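Local coordinates for adenylate cyclase-like protein (Chlamydia trachomatis, PDB 3GQS) that is of unknown function but contains, in this fragment, a forkhead-associated (FHA) domain, a fold that in many relatives recognises phosphothreonine peptides, at residues Ser3-Lys8 with Ile52-Asp57; Ile38-Met43 with Gly93-Leu98; Val60-Leu65 with Asn69-Glu74. All coordinates share one frame; numbering follows the deposited sequence.

Contact 1: residues Ser3-Lys8 with Ile52-Asp57; sequences SRFLLK and IIIGND
The phenyl ring of Phe-5 is the one flat group at work here. CG2 of Val-60, from the opposing sheet, lies over one of its faces, and Ile-54 comes in obliquely from the same side, neither squarely over the face nor squarely at an edge. The touch is light: CG2 of Ile-54 lies 4.3 Å from CD2 of Phe-5, with CE2 next along the same flank of the ring. Leu-99, from the neighbouring strand of its own sheet, also touches the ring. A large planar hydrocarbon suits this place because the backbones are far apart: the CA atoms of Phe-5 and Ile-54 are separated by 8.7 Å.

Leu-7, two residues after Phe-5, meets Ile-52, two before Ile-54, and here branched aliphatic chains bridge the layers. Leu-7 points CG away from its backbone nitrogen (chi1 -179°), which sends CD1 out toward the second sheet. Ile-52 answers with its longer branch, extended at chi2 176°, and the two terminal methyls meet. CD1 of Leu-7 and CD1 of Ile-52 are 3.4 Å apart, closer than ordinary van der Waals contact, so packing is tight at this one point. Ile-52 is backed by Val-29 and by Val-60 and Ile-62, from the strands on its two sides, while Leu-7 leans on Leu-21 and Phe-97.

No hydrogen bond crosses between Ser-3–Lys-8 and Ile-52–Asp-57; their strands belong to different sheets, and the edge-to-edge bonding of strand 4-9 goes to strands 18-21 and 95-102. The chemistry is therefore that of a beta-sandwich interior: the four buried side chains join the layers through apolar packing alone, which implies hydrophobic burial and shape fit in place of directional bonds.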
loop_
_atom_site.group_PDB
_atom_site.type_symbol
_atom_site.label_atom_id
_atom_site.label_comp_id
_atom_site.label_asym_id
_atom_site.label_seq_id
_atom_site.Cartn_x
_atom_site.Cartn_y
_atom_site.Cartn_z
ATOM N N SER A 3 -2.960 -4.765 17.922
ATOM C CA SER A 3 -4.009 -4.820 16.831
ATOM C C SER A 3 -3.452 -5.317 15.469
ATOM O O SER A 3 -2.275 -5.205 15.187
ATOM C CB SER A 3 -4.708 -3.466 16.685
ATOM O OG SER A 3 -3.975 -2.565 15.867
ATOM N N ARG A 4 -4.350 -5.822 14.635
ATOM C CA ARG A 4 -4.021 -6.623 13.433
ATOM C C ARG A 4 -4.412 -5.935 12.114
ATOM O O ARG A 4 -5.592 -5.779 11.822
ATOM C CB ARG A 4 -4.769 -7.947 13.568
ATOM C CG ARG A 4 -4.425 -8.993 12.597
ATOM C CD ARG A 4 -5.397 -10.155 12.673
ATOM N NE ARG A 4 -5.075 -11.159 11.663
ATOM C CZ ARG A 4 -4.077 -12.037 11.750
ATOM N NH1 ARG A 4 -3.899 -12.898 10.767
ATOM N NH2 ARG A 4 -3.281 -12.090 12.834
ATOM N N PHE A 5 -3.423 -5.531 11.325
ATOM C CA PHE A 5 -3.679 -4.848 10.039
ATOM C C PHE A 5 -3.616 -5.815 8.869
ATOM O O PHE A 5 -2.765 -6.681 8.833
ATOM C CB PHE A 5 -2.652 -3.755 9.728
ATOM C CG PHE A 5 -2.693 -2.571 10.663
ATOM C CD1 PHE A 5 -3.555 -1.497 10.414
ATOM C CD2 PHE A 5 -1.827 -2.506 11.774
ATOM C CE1 PHE A 5 -3.587 -0.373 11.286
ATOM C CE2 PHE A 5 -1.841 -1.410 12.620
ATOM C CZ PHE A 5 -2.726 -0.334 12.381
ATOM N N LEU A 6 -4.468 -5.576 7.884
ATOM C CA LEU A 6 -4.450 -6.348 6.639
ATOM C C LEU A 6 -4.574 -5.398 5.468
ATOM O O LEU A 6 -5.281 -4.415 5.537
ATOM C CB LEU A 6 -5.566 -7.428 6.613
ATOM C CG LEU A 6 -5.373 -8.611 7.573
ATOM C CD1 LEU A 6 -6.311 -8.489 8.825
ATOM C CD2 LEU A 6 -5.557 -9.945 6.834
ATOM N N LEU A 7 -3.882 -5.692 4.386
ATOM C CA LEU A 7 -3.991 -4.887 3.219
ATOM C C LEU A 7 -4.998 -5.625 2.321
ATOM O O LEU A 7 -4.792 -6.784 1.992
ATOM C CB LEU A 7 -2.622 -4.710 2.525
ATOM C CG LEU A 7 -2.633 -3.816 1.262
ATOM C CD1 LEU A 7 -1.334 -3.152 0.977
ATOM C CD2 LEU A 7 -3.005 -4.596 0.065
ATOM N N LYS A 8 -6.101 -4.999 1.981
ATOM C CA LYS A 8 -6.983 -5.672 0.988
ATOM C C LYS A 8 -7.019 -4.904 -0.339
ATOM O O LYS A 8 -7.237 -3.710 -0.366
ATOM C CB LYS A 8 -8.372 -6.037 1.524
ATOM C CG LYS A 8 -9.153 -4.984 2.126
ATOM C CD LYS A 8 -10.622 -5.437 2.431
ATOM C CE LYS A 8 -10.721 -6.582 3.475
ATOM N NZ LYS A 8 -12.133 -6.960 3.847
ATOM N N ILE A 52 4.993 0.446 2.697
ATOM C CA ILE A 52 4.084 0.538 3.836
ATOM C C ILE A 52 4.836 0.069 5.064
ATOM O O ILE A 52 5.313 -1.036 5.126
ATOM C CB ILE A 52 2.772 -0.309 3.620
ATOM C CG1 ILE A 52 2.079 0.143 2.338
ATOM C CG2 ILE A 52 1.815 -0.256 4.873
ATOM C CD1 ILE A 52 0.806 -0.711 1.973
ATOM N N ILE A 53 4.974 0.965 6.014
ATOM C CA ILE A 53 5.753 0.718 7.212
ATOM C C ILE A 53 4.819 0.631 8.381
ATOM O O ILE A 53 4.136 1.585 8.723
ATOM C CB ILE A 53 6.774 1.844 7.436
ATOM C CG1 ILE A 53 7.847 1.789 6.340
ATOM C CG2 ILE A 53 7.442 1.747 8.850
ATOM C CD1 ILE A 53 8.275 3.150 5.850
ATOM N N ILE A 54 4.770 -0.525 8.999
ATOM C CA ILE A 54 3.918 -0.680 10.177
ATOM C C ILE A 54 4.824 -0.529 11.369
ATOM O O ILE A 54 5.729 -1.323 11.581
ATOM C CB ILE A 54 3.141 -1.995 10.210
ATOM C CG1 ILE A 54 2.083 -1.984 9.069
ATOM C CG2 ILE A 54 2.405 -2.152 11.542
ATOM C CD1 ILE A 54 2.483 -2.747 7.957
ATOM N N GLY A 55 4.598 0.547 12.107
ATOM C CA GLY A 55 5.360 0.824 13.306
ATOM C C GLY A 55 4.933 -0.153 14.373
ATOM O O GLY A 55 3.948 -0.862 14.237
ATOM N N ASN A 56 5.682 -0.195 15.454
ATOM C CA ASN A 56 5.375 -1.135 16.501
ATOM C C ASN A 56 4.205 -0.721 17.385
ATOM O O ASN A 56 3.790 -1.500 18.239
ATOM C CB ASN A 56 6.628 -1.436 17.327
ATOM C CG ASN A 56 7.528 -2.419 16.614
ATOM O OD1 ASN A 56 7.061 -3.521 16.172
ATOM N ND2 ASN A 56 8.803 -2.030 16.429
ATOM N N ASP A 57 3.643 0.461 17.150
ATOM C CA ASP A 57 2.584 0.974 18.032
ATOM C C ASP A 57 1.243 1.318 17.365
ATOM O O ASP A 57 0.632 2.333 17.679
ATOM C CB ASP A 57 3.107 2.192 18.826
#

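Contact 2: residues Ile38-Met43 with Gly93-Leu98; sequences IVLSDM and GTTLFL
Asp-42 reaches across to Thr-94 and Thr-95. Its CB passes 3.7 Å from OG1 of Thr-95, whose side chain runs past it in the opposite sense. A chi1 of 174° sets CG beside the carbonyl carbon and carries the carboxylate to the turn that precedes strand 95-102. There CG of Asp-42 is 3.4 Å from OG1 of Thr-94. OD1 of Asp-42 lies 3.6 Å from that same Thr-94 OG1 without bonding it, and is held instead by a residue just beyond the segments. OD2 takes both threonine bonds. Thr-94 OG1 donates to Asp-42 OD2 at 2.7 Å, from above the carboxylate plane (40° out of it). Thr-95 OG1 donates a longer bond of 3.2 Å to Asp-42 OD2, on the anti side and from the same face. Ser-44 OG also bonds OD2, and links to the backbone N of Thr-94 as well.

Gly-93 runs near the carboxylate with a phi of 65°, readily adopted by glycine. On the core side of Thr-95, CD1 of Leu-40 rests 4.0 Å from CG2 of Thr-95, so the threonine offers its hydroxyl to the acid and its methyl to the core.

Three hydroxyls converging on one oxygen would probably stabilise the carboxylate as an anion while tying the loop after strand 38-39 to the turn at Gly-93.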
loop_
_atom_site.group_PDB
_atom_site.type_symbol
_atom_site.label_atom_id
_atom_site.label_comp_id
_atom_site.label_asym_id
_atom_site.label_seq_id
_atom_site.Cartn_x
_atom_site.Cartn_y
_atom_site.Cartn_z
ATOM N N ILE A 38 4.338 -7.205 -2.085
ATOM C CA ILE A 38 2.906 -7.376 -2.522
ATOM C C ILE A 38 2.929 -7.052 -4.028
ATOM O O ILE A 38 3.149 -5.914 -4.444
ATOM C CB ILE A 38 1.929 -6.485 -1.715
ATOM C CG1 ILE A 38 2.025 -6.848 -0.198
ATOM C CG2 ILE A 38 0.491 -6.636 -2.282
ATOM C CD1 ILE A 38 1.433 -5.831 0.790
ATOM N N VAL A 39 2.838 -8.095 -4.838
ATOM C CA VAL A 39 3.032 -7.928 -6.263
ATOM C C VAL A 39 1.657 -7.819 -6.947
ATOM O O VAL A 39 0.839 -8.753 -6.908
ATOM C CB VAL A 39 3.885 -9.044 -6.863
ATOM C CG1 VAL A 39 4.254 -8.719 -8.373
ATOM C CG2 VAL A 39 5.102 -9.267 -6.009
ATOM N N LEU A 40 1.446 -6.684 -7.595
ATOM C CA LEU A 40 0.215 -6.400 -8.376
ATOM C C LEU A 40 0.554 -6.271 -9.871
ATOM O O LEU A 40 1.371 -5.437 -10.273
ATOM C CB LEU A 40 -0.440 -5.097 -7.905
ATOM C CG LEU A 40 -0.556 -4.882 -6.384
ATOM C CD1 LEU A 40 -0.731 -3.388 -6.017
ATOM C CD2 LEU A 40 -1.697 -5.769 -5.857
ATOM N N SER A 41 -0.084 -7.085 -10.686
ATOM C CA SER A 41 0.309 -7.224 -12.113
ATOM C C SER A 41 -0.127 -6.083 -13.074
ATOM O O SER A 41 0.144 -6.147 -14.242
ATOM C CB SER A 41 -0.164 -8.576 -12.656
ATOM O OG SER A 41 -1.562 -8.731 -12.479
ATOM N N ASP A 42 -0.733 -5.032 -12.558
ATOM C CA ASP A 42 -1.238 -3.915 -13.360
ATOM C C ASP A 42 -0.120 -3.030 -13.929
ATOM O O ASP A 42 0.720 -2.501 -13.208
ATOM C CB ASP A 42 -2.214 -3.120 -12.490
ATOM C CG ASP A 42 -2.721 -1.848 -13.141
ATOM O OD1 ASP A 42 -2.734 -1.724 -14.398
ATOM O OD2 ASP A 42 -3.116 -0.957 -12.347
ATOM N N MET A 43 -0.155 -2.872 -15.244
ATOM C CA MET A 43 0.791 -2.054 -16.023
ATOM C C MET A 43 1.053 -0.642 -15.473
ATOM O O MET A 43 2.100 -0.072 -15.734
ATOM C CB MET A 43 0.285 -1.922 -17.471
ATOM C CG MET A 43 0.471 -3.160 -18.356
ATOM S SD MET A 43 2.151 -3.423 -19.024
ATOM C CE MET A 43 2.866 -4.482 -17.725
ATOM N N GLY A 93 -1.870 3.675 -9.511
ATOM C CA GLY A 93 -2.245 3.454 -10.883
ATOM C C GLY A 93 -3.762 3.339 -10.868
ATOM O O GLY A 93 -4.447 4.183 -10.310
ATOM N N THR A 94 -4.262 2.265 -11.448
ATOM C CA THR A 94 -5.700 2.013 -11.510
ATOM C C THR A 94 -6.108 1.032 -10.408
ATOM O O THR A 94 -7.269 0.662 -10.290
ATOM C CB THR A 94 -6.086 1.440 -12.869
ATOM O OG1 THR A 94 -5.431 0.183 -13.027
ATOM C CG2 THR A 94 -5.656 2.364 -13.986
ATOM N N THR A 95 -5.143 0.639 -9.581
ATOM C CA THR A 95 -5.404 -0.288 -8.505
ATOM C C THR A 95 -5.787 0.458 -7.194
ATOM O O THR A 95 -5.275 1.504 -6.875
ATOM C CB THR A 95 -4.216 -1.267 -8.326
ATOM O OG1 THR A 95 -4.132 -2.103 -9.494
ATOM C CG2 THR A 95 -4.384 -2.137 -7.086
ATOM N N LEU A 96 -6.738 -0.103 -6.472
ATOM C CA LEU A 96 -7.275 0.491 -5.254
ATOM C C LEU A 96 -7.013 -0.484 -4.126
ATOM O O LEU A 96 -7.123 -1.673 -4.299
ATOM C CB LEU A 96 -8.777 0.772 -5.399
ATOM C CG LEU A 96 -9.243 1.871 -6.368
ATOM C CD1 LEU A 96 -10.841 1.946 -6.429
ATOM C CD2 LEU A 96 -8.634 3.253 -6.071
ATOM N N PHE A 97 -6.607 0.023 -2.984
ATOM C CA PHE A 97 -6.506 -0.812 -1.783
ATOM C C PHE A 97 -6.718 -0.053 -0.512
ATOM O O PHE A 97 -6.743 1.183 -0.479
ATOM C CB PHE A 97 -5.200 -1.574 -1.743
ATOM C CG PHE A 97 -3.994 -0.746 -1.389
ATOM C CD1 PHE A 97 -3.687 -0.471 -0.048
ATOM C CD2 PHE A 97 -3.142 -0.303 -2.374
ATOM C CE1 PHE A 97 -2.543 0.232 0.310
ATOM C CE2 PHE A 97 -2.004 0.428 -2.026
ATOM C CZ PHE A 97 -1.703 0.687 -0.659
ATOM N N LEU A 98 -6.926 -0.798 0.548
ATOM C CA LEU A 98 -7.014 -0.178 1.875
ATOM C C LEU A 98 -6.584 -1.111 2.972
ATOM O O LEU A 98 -6.425 -2.322 2.749
ATOM C CB LEU A 98 -8.408 0.394 2.170
ATOM C CG LEU A 98 -9.633 -0.483 2.328
ATOM C CD1 LEU A 98 -9.444 -1.707 3.182
ATOM C CD2 LEU A 98 -10.650 0.436 2.938
#

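Contact 3: residues Val60-Leu65 with Asn69-Glu74; sequences VLIEDL and NGVIVE
The contact spans the loop carrying the Asn-69–Gly-70 pair of the FHA domain, with Asp-64 before it and Val-71 after it, where the chain leaves strand 60-64 and passes over to strand 72-73 of the other sheet. The side chain of Asp-64 does two jobs. Extended from the backbone at chi1 -173°, it lays its carboxylate alongside Val-71, and CG2 of Val-71 packs 3.8 Å from OD1 of Asp-64. That same OD1 is hydrogen-bonded by Ser-67 OG, inside the loop. The other oxygen works through a water, which donates to OD2 of Asp-64 at 2.9 Å and accepts from the backbone N of Val-71 at 2.8 Å. A short acid thus fastens both the loop itself and its far end.

Gly-70 brings its CA to 3.8 Å from Asp-64 OD2. Its backbone angles (phi 88°, psi 177°) suit glycine, which has no CB to crowd the preceding carbonyl. Deeper in, the contact turns apolar. CD1 of Ile-62 meets CG1 of Val-71 at 4.0 Å, the two chains lying aslant, while CG2 of Ile-62 reaches CG2 of Val-73 more loosely at 4.4 Å. Beta-branched residues suit these strands, and Val-90 lies against both Ile-62 and Val-71.

Two further bonds fix the loop: Asn-69 ND2 to Ser-44 O, and Gly-70 O to NE2 of His-49, the histidine of the FHA Ser-x-x-His motif. This histidine and the Asn-Gly pair belong to the FHA signature, and loops at this end form the phosphopeptide-binding face in relatives; a similar role here is plausible but unproven.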
loop_
_atom_site.group_PDB
_atom_site.type_symbol
_atom_site.label_atom_id
_atom_site.label_comp_id
_atom_site.label_asym_id
_atom_site.label_seq_id
_atom_site.Cartn_x
_atom_site.Cartn_y
_atom_site.Cartn_z
ATOM N N VAL A 60 0.723 3.552 11.059
ATOM C CA VAL A 60 1.158 3.174 9.731
ATOM C C VAL A 60 1.621 4.369 8.923
ATOM O O VAL A 60 1.032 5.428 8.971
ATOM C CB VAL A 60 0.051 2.429 8.944
ATOM C CG1 VAL A 60 0.617 1.857 7.666
ATOM C CG2 VAL A 60 -0.532 1.307 9.756
ATOM N N LEU A 61 2.681 4.162 8.151
ATOM C CA LEU A 61 3.151 5.187 7.229
ATOM C C LEU A 61 3.155 4.636 5.834
ATOM O O LEU A 61 3.399 3.458 5.596
ATOM C CB LEU A 61 4.563 5.665 7.594
ATOM C CG LEU A 61 4.697 6.508 8.877
ATOM C CD1 LEU A 61 6.149 6.434 9.468
ATOM C CD2 LEU A 61 4.293 7.981 8.647
ATOM N N ILE A 62 2.875 5.490 4.885
ATOM C CA ILE A 62 2.989 5.089 3.505
ATOM C C ILE A 62 3.891 6.092 2.841
ATOM O O ILE A 62 3.967 7.249 3.219
ATOM C CB ILE A 62 1.643 5.018 2.780
ATOM C CG1 ILE A 62 1.858 4.571 1.329
ATOM C CG2 ILE A 62 0.919 6.369 2.865
ATOM C CD1 ILE A 62 0.703 3.708 0.747
ATOM N N GLU A 63 4.560 5.606 1.815
ATOM C CA GLU A 63 5.662 6.304 1.209
ATOM C C GLU A 63 5.660 6.024 -0.274
ATOM O O GLU A 63 5.479 4.895 -0.678
ATOM C CB GLU A 63 6.909 5.695 1.833
ATOM C CG GLU A 63 8.124 6.373 1.593
ATOM C CD GLU A 63 9.191 5.879 2.567
ATOM O OE1 GLU A 63 9.575 4.688 2.485
ATOM O OE2 GLU A 63 9.582 6.676 3.426
ATOM N N ASP A 64 5.899 7.042 -1.059
ATOM C CA ASP A 64 6.040 6.889 -2.501
ATOM C C ASP A 64 7.493 6.594 -2.905
ATOM O O ASP A 64 8.385 7.304 -2.514
ATOM C CB ASP A 64 5.555 8.164 -3.183
ATOM C CG ASP A 64 5.509 8.038 -4.693
ATOM O OD1 ASP A 64 5.749 6.926 -5.234
ATOM O OD2 ASP A 64 5.223 9.050 -5.346
ATOM N N LEU A 65 7.711 5.541 -3.689
ATOM C CA LEU A 65 9.077 5.120 -4.076
ATOM C C LEU A 65 9.472 5.579 -5.475
ATOM O O LEU A 65 9.901 4.782 -6.292
ATOM C CB LEU A 65 9.222 3.602 -4.001
ATOM C CG LEU A 65 8.870 2.923 -2.674
ATOM C CD1 LEU A 65 8.940 1.422 -2.904
ATOM C CD2 LEU A 65 9.800 3.377 -1.531
ATOM N N ASN A 69 3.191 7.125 -11.422
ATOM C CA ASN A 69 1.820 7.667 -11.285
ATOM C C ASN A 69 1.461 8.229 -9.893
ATOM O O ASN A 69 0.360 8.753 -9.681
ATOM C CB ASN A 69 0.819 6.535 -11.589
ATOM C CG ASN A 69 0.823 6.134 -13.073
ATOM O OD1 ASN A 69 0.993 6.974 -13.957
ATOM N ND2 ASN A 69 0.650 4.849 -13.342
ATOM N N GLY A 70 2.354 8.048 -8.935
ATOM C CA GLY A 70 2.168 8.642 -7.614
ATOM C C GLY A 70 1.374 7.740 -6.704
ATOM O O GLY A 70 0.921 6.668 -7.086
ATOM N N VAL A 71 1.220 8.186 -5.473
ATOM C CA VAL A 71 0.460 7.461 -4.457
ATOM C C VAL A 71 -0.631 8.400 -3.971
ATOM O O VAL A 71 -0.333 9.482 -3.462
ATOM C CB VAL A 71 1.348 7.008 -3.293
ATOM C CG1 VAL A 71 0.471 6.467 -2.158
ATOM C CG2 VAL A 71 2.352 5.952 -3.753
ATOM N N ILE A 72 -1.881 8.003 -4.199
ATOM C CA ILE A 72 -3.063 8.828 -3.894
ATOM C C ILE A 72 -3.771 8.230 -2.703
ATOM O O ILE A 72 -4.132 7.051 -2.724
ATOM C CB ILE A 72 -4.111 8.872 -5.048
ATOM C CG1 ILE A 72 -3.540 9.554 -6.288
ATOM C CG2 ILE A 72 -5.404 9.616 -4.607
ATOM C CD1 ILE A 72 -4.610 10.206 -7.147
ATOM N N VAL A 73 -3.941 9.036 -1.652
ATOM C CA VAL A 73 -4.733 8.610 -0.492
ATOM C C VAL A 73 -5.987 9.503 -0.444
ATOM O O VAL A 73 -5.912 10.744 -0.457
ATOM C CB VAL A 73 -3.924 8.609 0.865
ATOM C CG1 VAL A 73 -4.767 7.992 2.002
ATOM C CG2 VAL A 73 -2.629 7.823 0.723
ATOM N N GLU A 74 -7.141 8.855 -0.442
ATOM C CA GLU A 74 -8.440 9.546 -0.325
ATOM C C GLU A 74 -8.435 10.814 -1.151
ATOM O O GLU A 74 -8.666 11.929 -0.634
ATOM C CB GLU A 74 -8.697 9.900 1.136
ATOM C CG GLU A 74 -8.776 8.717 2.081
ATOM C CD GLU A 74 -10.197 8.319 2.416
ATOM O OE1 GLU A 74 -10.946 9.207 2.815
ATOM O OE2 GLU A 74 -10.558 7.130 2.285
HETATM O O HOH W 1 2.690 10.473 -4.972
#

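All three contacts bridge the two sheets of the FHA sandwich, yet their chemistry changes with position. Contact 1 is wholly buried and apolar. Contact 3 is also buried but mixed, hydrophobic within the strands and polar at the loop. Contact 2 is partly buried, its polar part tying the loop after strand 38-39 to the first residue of strand 95-102 and the turn before it. Contacts 1 and 2 lie about 18 Å apart between centres and share the sheet of strands 4-9 and 95-102. Contacts 1 and 3 share the other through strands 50-54 and 60-64. Phe-97 packs on Leu-7 and Ile-62, so apolar parts of the three contacts meet there, while Ser-44 bonds residues of contacts 2 and 3.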